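Local coordinates for penicillin-binding protein 2 (Pbp2) (PDB 5LP5) that probably cross-links peptidoglycan as a penicillin-binding transpeptidase, and forms a complex with MreC in bacterial cell-wall synthesis, at residues L255-D258 with E263-V266; L322-I327 with S384-E389; V390-K395 with F437-L442; V444-G449 with G454-P459. One frame throughout, in Å; residues are numbered along the deposited sequence.

Contact 1 (L255-D258 with E263-V266); sequences LVMD and ELLV
The flat groups that meet between 255-258 and 263-266 are peptide carbonyls, and each is used differently. D258 N reaches E263 O in the carbonyl plane at 2.9 Å, with a C=O...N angle of 159°. L265 N approaches V256 O from above the plane, 41° out of it, at 3.0 Å. CA-H...O contacts run alongside these bonds, such as that of M257 CA with E263 O at 3.3 Å. V256 N to V266 O is a weak bond at 3.3 Å.

Apolar side chains then sort onto the two faces of the sheet. V256 and V266 share one face, where their CG2 methyls meet at 3.7 Å; the other branch of V256, CG1, anti to the backbone N (chi1 174°), meets L265 CB at the bulge, at 4.1 Å. Helix 237-246 covers V266 on this side. On the other face, L264 CD2 lies against M257 CB at 3.9 Å, and helix 441-453 packs on both through L445.

The carboxylates of D258 and E263 come fairly near each other, but each has its own partner: E263 forms a salt bridge with R59, and D258 accepts from E260 N. L265 and V266 both stand opposite V256, which makes this a classic beta bulge in the hairpin of strands 252-258 and 264-270, at one side of the antiparallel sheet of the transpeptidase domain.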
# COMPACT_ATOMS: atom_id res chain seq x y z
N LEU A 255 1.97 18.05 23.73
CA LEU A 255 1.11 16.91 24.02
C LEU A 255 -0.24 17.37 24.45
O LEU A 255 -0.36 18.21 25.31
CB LEU A 255 1.69 16.08 25.16
CG LEU A 255 2.92 15.23 24.88
CD1 LEU A 255 3.55 14.78 26.19
CD2 LEU A 255 2.53 14.04 24.02
N VAL A 256 -1.27 16.80 23.84
CA VAL A 256 -2.64 16.99 24.28
C VAL A 256 -3.18 15.63 24.65
O VAL A 256 -2.95 14.66 23.93
CB VAL A 256 -3.52 17.60 23.18
CG1 VAL A 256 -4.97 17.65 23.63
CG2 VAL A 256 -3.04 18.99 22.81
N MET A 257 -3.90 15.55 25.77
CA MET A 257 -4.41 14.27 26.23
C MET A 257 -5.77 14.32 26.89
O MET A 257 -6.01 15.08 27.80
CB MET A 257 -3.43 13.65 27.20
CG MET A 257 -3.88 12.28 27.70
SD MET A 257 -2.77 11.50 28.88
CE MET A 257 -2.92 12.56 30.31
N ASP A 258 -6.66 13.44 26.44
CA ASP A 258 -7.92 13.18 27.12
C ASP A 258 -7.61 12.60 28.50
O ASP A 258 -7.21 11.44 28.61
CB ASP A 258 -8.74 12.20 26.28
CG ASP A 258 -10.14 11.98 26.81
OD1 ASP A 258 -10.32 12.06 28.04
OD2 ASP A 258 -11.06 11.70 25.99
N GLU A 263 -6.07 9.06 25.94
CA GLU A 263 -5.89 9.18 24.51
C GLU A 263 -5.04 10.43 24.20
O GLU A 263 -5.29 11.51 24.74
CB GLU A 263 -7.24 9.24 23.78
CG GLU A 263 -7.92 7.88 23.65
CD GLU A 263 -9.23 7.92 22.85
OE1 GLU A 263 -9.76 9.03 22.59
OE2 GLU A 263 -9.71 6.82 22.48
N LEU A 264 -4.03 10.25 23.36
CA LEU A 264 -3.22 11.35 22.89
C LEU A 264 -3.79 11.90 21.57
O LEU A 264 -3.86 11.21 20.56
CB LEU A 264 -1.77 10.91 22.71
CG LEU A 264 -1.11 10.47 24.01
CD1 LEU A 264 0.19 9.77 23.73
CD2 LEU A 264 -0.91 11.64 24.97
N LEU A 265 -4.21 13.16 21.60
CA LEU A 265 -4.72 13.82 20.43
C LEU A 265 -3.58 14.52 19.70
O LEU A 265 -3.62 14.66 18.49
CB LEU A 265 -5.81 14.82 20.82
CG LEU A 265 -7.04 14.29 21.59
CD1 LEU A 265 -8.00 15.41 21.99
CD2 LEU A 265 -7.78 13.25 20.78
N VAL A 266 -2.57 14.98 20.43
CA VAL A 266 -1.35 15.51 19.84
C VAL A 266 -0.13 14.88 20.51
O VAL A 266 -0.17 14.52 21.68
CB VAL A 266 -1.27 17.03 20.03
CG1 VAL A 266 -0.00 17.59 19.43
CG2 VAL A 266 -2.49 17.70 19.39

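Contact 2 (L322-I327 with S384-E389); sequences LENLHI and SKTLRE
Polar contact between E323 and T386 is nearly all that joins 322-327 to 384-389. E323 CG stands anti to its own N (chi1 -179°) and the chain beyond is extended, which carries the carboxylate across the gap between the helices. Its OE1 stops 3.3 Å from T386 OG1, a long, weak hydrogen bond; S320 OG is a second, also weak, partner of the hydroxyl. The two side chains run past each other in opposite directions. N324 ND2 lies 4.1 Å from the same OG1 of T386 and makes a weak bond to S320 O, back along its own helix.

The helices concerned are 314-324 and 380-389 of the transpeptidase domain. The first starts at what looks like the SxxK motif of penicillin-binding proteins, with S311 and K314, so this contact sits at its far end, just before L325 leaves helical geometry. Only a small area is buried here, and the CA atoms of E323 and T386, the nearest pair, are 8.9 Å apart.

Charge enters through E323 and E389, whose OE2 and OE1 respectively are 4.7 Å apart. At this distance, if both are ionised, they would probably repel each other mildly, though E389 OE1 accepts a hydrogen bond from Q477 NE2. Packing from outside adds to the contact: the E323 side chain touches F476 at the start of helix 475-493, and L387 makes an apolar contact with V317 on helix 314-324.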
# COMPACT_ATOMS: atom_id res chain seq x y z
N LEU A 322 2.07 18.88 52.85
CA LEU A 322 0.79 18.81 53.53
C LEU A 322 0.54 17.43 54.10
O LEU A 322 -0.17 17.28 55.10
CB LEU A 322 -0.34 19.14 52.56
CG LEU A 322 -0.36 20.53 51.95
CD1 LEU A 322 -1.33 20.55 50.77
CD2 LEU A 322 -0.75 21.54 53.00
N GLU A 323 1.11 16.43 53.45
CA GLU A 323 0.88 15.05 53.83
C GLU A 323 1.76 14.63 55.01
O GLU A 323 1.32 13.91 55.91
CB GLU A 323 1.15 14.18 52.61
CG GLU A 323 0.93 12.70 52.79
CD GLU A 323 1.07 11.96 51.48
OE1 GLU A 323 1.46 12.60 50.47
OE2 GLU A 323 0.80 10.75 51.47
N ASN A 324 3.00 15.13 55.03
CA ASN A 324 4.02 14.63 55.94
C ASN A 324 4.30 15.53 57.13
O ASN A 324 4.76 15.07 58.18
CB ASN A 324 5.30 14.37 55.15
CG ASN A 324 5.18 13.18 54.22
OD1 ASN A 324 4.93 12.06 54.67
ND2 ASN A 324 5.32 13.42 52.91
N LEU A 325 4.02 16.83 56.97
CA LEU A 325 4.28 17.81 58.01
C LEU A 325 2.98 18.10 58.78
O LEU A 325 1.94 17.50 58.50
CB LEU A 325 4.85 19.09 57.39
CG LEU A 325 6.12 18.94 56.53
CD1 LEU A 325 6.60 20.28 56.02
CD2 LEU A 325 7.24 18.24 57.28
N HIS A 326 3.06 18.99 59.77
CA HIS A 326 1.88 19.50 60.49
C HIS A 326 1.54 20.91 60.04
O HIS A 326 1.73 21.88 60.79
CB HIS A 326 2.14 19.53 62.00
CG HIS A 326 2.38 18.18 62.60
ND1 HIS A 326 3.62 17.57 62.59
CD2 HIS A 326 1.55 17.34 63.26
CE1 HIS A 326 3.53 16.40 63.21
NE2 HIS A 326 2.29 16.24 63.62
N ILE A 327 1.03 21.02 58.81
CA ILE A 327 0.75 22.31 58.17
C ILE A 327 -0.45 22.22 57.21
O ILE A 327 -1.01 21.14 57.02
CB ILE A 327 1.99 22.88 57.43
CG1 ILE A 327 2.62 21.83 56.50
CG2 ILE A 327 3.02 23.39 58.44
CD1 ILE A 327 2.31 22.04 55.04
N SER A 384 10.40 12.21 47.95
CA SER A 384 10.61 11.43 46.73
C SER A 384 9.50 10.39 46.55
O SER A 384 9.13 10.08 45.43
CB SER A 384 11.97 10.76 46.74
OG SER A 384 11.98 9.69 47.65
N LYS A 385 8.98 9.86 47.65
CA LYS A 385 7.85 8.96 47.57
C LYS A 385 6.64 9.64 46.93
O LYS A 385 6.02 9.10 46.03
CB LYS A 385 7.48 8.41 48.96
CG LYS A 385 6.39 7.33 48.89
CD LYS A 385 6.24 6.57 50.19
CE LYS A 385 5.31 5.38 50.03
NZ LYS A 385 5.23 4.61 51.30
N THR A 386 6.30 10.83 47.41
CA THR A 386 5.17 11.57 46.87
C THR A 386 5.39 11.89 45.37
O THR A 386 4.51 11.62 44.54
CB THR A 386 4.88 12.85 47.70
OG1 THR A 386 4.41 12.48 49.00
CG2 THR A 386 3.83 13.72 47.05
N LEU A 387 6.55 12.43 45.02
CA LEU A 387 6.88 12.72 43.62
C LEU A 387 6.78 11.48 42.71
O LEU A 387 6.29 11.56 41.59
CB LEU A 387 8.29 13.30 43.50
CG LEU A 387 8.49 14.71 44.05
CD1 LEU A 387 9.96 14.99 44.35
CD2 LEU A 387 7.93 15.74 43.08
N ARG A 388 7.26 10.35 43.20
CA ARG A 388 7.23 9.09 42.45
C ARG A 388 5.83 8.50 42.40
O ARG A 388 5.49 7.76 41.49
CB ARG A 388 8.18 8.07 43.08
CG ARG A 388 9.66 8.26 42.72
CD ARG A 388 10.56 7.16 43.28
NE ARG A 388 10.19 5.86 42.71
CZ ARG A 388 10.76 5.25 41.66
NH1 ARG A 388 11.81 5.79 41.04
NH2 ARG A 388 10.28 4.08 41.24
N GLU A 389 5.01 8.82 43.39
CA GLU A 389 3.61 8.41 43.39
C GLU A 389 2.80 9.17 42.35
O GLU A 389 1.87 8.61 41.81
CB GLU A 389 2.97 8.61 44.76
CG GLU A 389 3.30 7.51 45.75
CD GLU A 389 2.84 7.83 47.17
OE1 GLU A 389 2.21 8.89 47.38
OE2 GLU A 389 3.12 7.00 48.08

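Contact 3 (V390-K395 with F437-L442); sequences VGFGEK and FLATPL
F392 meets F437 from its first side-chain atom onward. Its CB lies 4.1 Å from F437 CZ, and CG, the next atom out, is 3.9 Å from the same CZ. One step further, CD2 is shared between two neighbours: F437 CE1 comes to 3.9 Å, and A439 CB sits in the plane of the F392 ring at its edge, 3.7 Å from CD2. The methyl of A439 also touches CE2, at 3.8 Å. At the tip, CZ of F392 packs against the ring of Y447, the two planes at about 55°.

The aromatic pair is T-shaped: the edge of F437 points at one face of F392, with centroids 5.4 Å apart and planes at 78°. F437 CZ stands above the F392 ring but is offset toward its rim. F437 reaches this position with CG anti to its backbone N (chi1 -160°), which swings the ring toward the loop.

The contact thus pins the loop that follows helix 380-389 to the chain leading into helix 441-453, for which T440 is the N-cap. L387 of helix 380-389 packs on F437, Y447 of helix 441-453 on F392, and strand 252-258 lies against P441 and L442 through L255.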
# COMPACT_ATOMS: atom_id res chain seq x y z
N VAL A 390 3.15 10.43 42.11
CA VAL A 390 2.46 11.24 41.08
C VAL A 390 3.06 11.07 39.68
O VAL A 390 2.74 11.86 38.77
CB VAL A 390 2.38 12.76 41.44
CG1 VAL A 390 1.70 12.96 42.79
CG2 VAL A 390 3.74 13.43 41.44
N GLY A 391 3.94 10.08 39.51
CA GLY A 391 4.34 9.57 38.20
C GLY A 391 5.67 10.03 37.59
O GLY A 391 5.81 10.00 36.37
N PHE A 392 6.63 10.44 38.42
CA PHE A 392 7.92 10.97 37.92
C PHE A 392 9.08 9.97 37.87
O PHE A 392 10.12 10.20 37.19
CB PHE A 392 8.37 12.18 38.75
CG PHE A 392 7.78 13.48 38.30
CD1 PHE A 392 6.77 14.08 39.02
CD2 PHE A 392 8.24 14.09 37.15
CE1 PHE A 392 6.24 15.29 38.61
CE2 PHE A 392 7.71 15.29 36.73
CZ PHE A 392 6.71 15.89 37.46
N GLY A 393 8.92 8.86 38.58
CA GLY A 393 9.98 7.85 38.64
C GLY A 393 9.99 6.90 37.47
O GLY A 393 11.04 6.47 37.02
N GLU A 394 8.80 6.60 36.96
CA GLU A 394 8.58 5.46 36.11
C GLU A 394 8.01 5.86 34.76
O GLU A 394 7.74 7.04 34.50
CB GLU A 394 7.63 4.48 36.82
CG GLU A 394 8.23 3.85 38.07
CD GLU A 394 9.51 3.05 37.79
OE1 GLU A 394 9.61 2.43 36.71
OE2 GLU A 394 10.42 3.06 38.65
N LYS A 395 7.84 4.85 33.91
CA LYS A 395 7.22 5.05 32.61
C LYS A 395 5.74 5.33 32.79
O LYS A 395 5.11 4.73 33.64
CB LYS A 395 7.36 3.79 31.74
CG LYS A 395 8.76 3.24 31.57
CD LYS A 395 8.74 2.07 30.60
CE LYS A 395 10.12 1.46 30.40
NZ LYS A 395 10.15 0.49 29.27
N PHE A 437 17.31 16.02 38.95
CA PHE A 437 15.91 15.66 38.64
C PHE A 437 15.67 15.74 37.14
O PHE A 437 15.90 16.80 36.55
CB PHE A 437 14.93 16.61 39.38
CG PHE A 437 13.50 16.07 39.55
CD1 PHE A 437 12.96 15.10 38.72
CD2 PHE A 437 12.70 16.58 40.57
CE1 PHE A 437 11.66 14.65 38.90
CE2 PHE A 437 11.40 16.13 40.76
CZ PHE A 437 10.88 15.16 39.92
N LEU A 438 15.22 14.63 36.54
CA LEU A 438 14.87 14.57 35.11
C LEU A 438 13.53 13.88 34.80
O LEU A 438 13.19 12.84 35.37
CB LEU A 438 15.98 13.87 34.33
CG LEU A 438 17.34 14.54 34.36
CD1 LEU A 438 18.34 13.63 33.66
CD2 LEU A 438 17.27 15.91 33.70
N ALA A 439 12.78 14.46 33.87
CA ALA A 439 11.52 13.89 33.47
C ALA A 439 11.34 14.02 31.98
O ALA A 439 12.08 14.76 31.33
CB ALA A 439 10.38 14.58 34.19
N THR A 440 10.37 13.26 31.46
CA THR A 440 9.94 13.31 30.05
C THR A 440 8.68 14.15 29.97
O THR A 440 7.91 14.18 30.92
CB THR A 440 9.64 11.89 29.49
OG1 THR A 440 8.66 11.21 30.31
CG2 THR A 440 10.92 11.05 29.38
N PRO A 441 8.48 14.86 28.85
CA PRO A 441 7.20 15.53 28.63
C PRO A 441 5.99 14.65 28.86
O PRO A 441 4.97 15.14 29.32
CB PRO A 441 7.29 15.97 27.18
CG PRO A 441 8.73 16.26 26.99
CD PRO A 441 9.47 15.27 27.84
N LEU A 442 6.11 13.35 28.57
CA LEU A 442 5.03 12.42 28.91
C LEU A 442 4.75 12.38 30.43
O LEU A 442 3.59 12.43 30.85
CB LEU A 442 5.31 11.02 28.36
CG LEU A 442 4.86 10.78 26.90
CD1 LEU A 442 5.38 9.43 26.39
CD2 LEU A 442 3.35 10.81 26.73

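Contact 4 (V444-G449 with G454-P459); sequences VLAYTG and GKLATP
L456 turns its CG anti to the backbone N (chi1 -175°), and with chi2 at 64° this carries CD1 back over the helix to A446. There the methyl lies 3.5 Å from A446 O and 3.9 Å from A446 CB, touching backbone and side chain of the one residue. A446 CB also faces the chain itself, 4.0 Å from A457 O. With an alanine on each side, helix and loop come close, the CA atoms of A446 and A457 6.0 Å apart.

Helix 441-453 ends where G454 takes a positive phi (92°), a left-handed conformation, and the chain then runs back along the helix it has just left, so that K455 comes beside G449 and A457 beside A446. In the transpeptidase fold this helix packs on the antiparallel sheet: V444 and L445 both bear on strand 556-562, V444 also on 542-549 and L445 also on 252-258, and P459 and A457 of the returning chain also touch M257 of strand 252-258.

G449 O and K455 O, two acceptors, lie near each other without bonding; G449 O accepts from T453 OG1. Within the helix, V444 O is gripped twice, by T448 OG1 at 2.7 Å and by T448 N at 2.8 Å, which reach it from opposite faces of the carbonyl plane. The T448 hydroxyl is further bonded to T546 OG1. The Y447 hydroxyl has partners in V312 O and G316 N, tying this helix to the residues around the probable SxxK motif.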
# COMPACT_ATOMS: atom_id res chain seq x y z
N VAL A 444 5.29 14.62 32.73
CA VAL A 444 4.68 15.89 33.16
C VAL A 444 3.19 15.92 32.81
O VAL A 444 2.36 16.35 33.63
CB VAL A 444 5.38 17.09 32.52
CG1 VAL A 444 4.71 18.40 32.91
CG2 VAL A 444 6.85 17.12 32.91
N LEU A 445 2.87 15.46 31.60
CA LEU A 445 1.49 15.36 31.10
C LEU A 445 0.61 14.45 31.95
O LEU A 445 -0.52 14.83 32.32
CB LEU A 445 1.49 14.87 29.65
CG LEU A 445 0.14 14.56 29.01
CD1 LEU A 445 -0.59 15.82 28.57
CD2 LEU A 445 0.32 13.63 27.83
N ALA A 446 1.09 13.23 32.21
CA ALA A 446 0.32 12.28 33.01
C ALA A 446 0.09 12.87 34.41
O ALA A 446 -1.02 12.81 34.97
CB ALA A 446 1.05 10.95 33.11
N TYR A 447 1.16 13.43 34.94
CA TYR A 447 1.15 14.11 36.23
C TYR A 447 0.11 15.22 36.27
O TYR A 447 -0.70 15.27 37.20
CB TYR A 447 2.59 14.63 36.50
CG TYR A 447 2.76 15.80 37.45
CD1 TYR A 447 2.51 15.66 38.81
CD2 TYR A 447 3.24 17.01 36.99
CE1 TYR A 447 2.71 16.72 39.69
CE2 TYR A 447 3.43 18.08 37.84
CZ TYR A 447 3.17 17.94 39.19
OH TYR A 447 3.40 19.01 40.03
N THR A 448 0.12 16.09 35.27
CA THR A 448 -0.87 17.18 35.19
C THR A 448 -2.34 16.69 35.15
O THR A 448 -3.22 17.31 35.74
CB THR A 448 -0.60 18.06 33.96
OG1 THR A 448 0.76 18.52 33.99
CG2 THR A 448 -1.56 19.24 33.91
N GLY A 449 -2.60 15.58 34.46
CA GLY A 449 -3.93 15.00 34.40
C GLY A 449 -4.33 14.23 35.66
O GLY A 449 -5.51 13.95 35.87
N GLY A 454 -7.72 13.58 39.54
CA GLY A 454 -7.70 12.77 40.76
C GLY A 454 -7.35 11.31 40.48
O GLY A 454 -7.15 10.50 41.42
N LYS A 455 -7.25 10.99 39.19
CA LYS A 455 -6.80 9.68 38.75
C LYS A 455 -5.84 9.81 37.57
O LYS A 455 -5.83 10.82 36.86
CB LYS A 455 -7.99 8.78 38.41
CG LYS A 455 -8.82 8.45 39.65
CD LYS A 455 -10.02 7.60 39.31
CE LYS A 455 -10.97 7.53 40.49
NZ LYS A 455 -11.87 6.34 40.39
N LEU A 456 -5.03 8.76 37.41
CA LEU A 456 -3.85 8.77 36.52
C LEU A 456 -4.06 8.05 35.19
O LEU A 456 -4.28 6.84 35.13
CB LEU A 456 -2.65 8.13 37.24
CG LEU A 456 -1.31 8.17 36.51
CD1 LEU A 456 -0.82 9.60 36.31
CD2 LEU A 456 -0.29 7.34 37.28
N ALA A 457 -3.96 8.81 34.11
CA ALA A 457 -4.19 8.26 32.79
C ALA A 457 -2.92 7.64 32.25
O ALA A 457 -1.84 8.21 32.40
CB ALA A 457 -4.65 9.38 31.86
N THR A 458 -3.04 6.48 31.63
CA THR A 458 -1.96 5.93 30.82
C THR A 458 -2.08 6.50 29.40
O THR A 458 -3.03 6.12 28.68
CB THR A 458 -2.05 4.39 30.74
OG1 THR A 458 -1.86 3.84 32.04
CG2 THR A 458 -1.02 3.83 29.82
N PRO A 459 -1.15 7.41 28.99
CA PRO A 459 -1.22 7.95 27.62
C PRO A 459 -1.04 6.86 26.62
O PRO A 459 -0.26 5.95 26.86
CB PRO A 459 -0.04 8.93 27.56
CG PRO A 459 0.29 9.24 28.98
CD PRO A 459 0.00 7.97 29.73

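Read from the N terminus, the four contacts come in series, each closing before the next opens, so none nest or cross. Contact 1 closes a four-residue hairpin turn. Contact 2 spans 56 residues and brings helix 380-389 back to the end of helix 314-324. Contact 3 opens just after it and closes a 41-residue loop, while contact 4 is the short return after helix 441-453. In space they overlap more: a salt bridge from R388 to E394 joins contacts 2 and 3, Y447 joins 3 and 4, and L445 packs contact 4 on the hairpin of contact 1. Helix 441-453 thereby links sheet and helical parts of the transpeptidase domain.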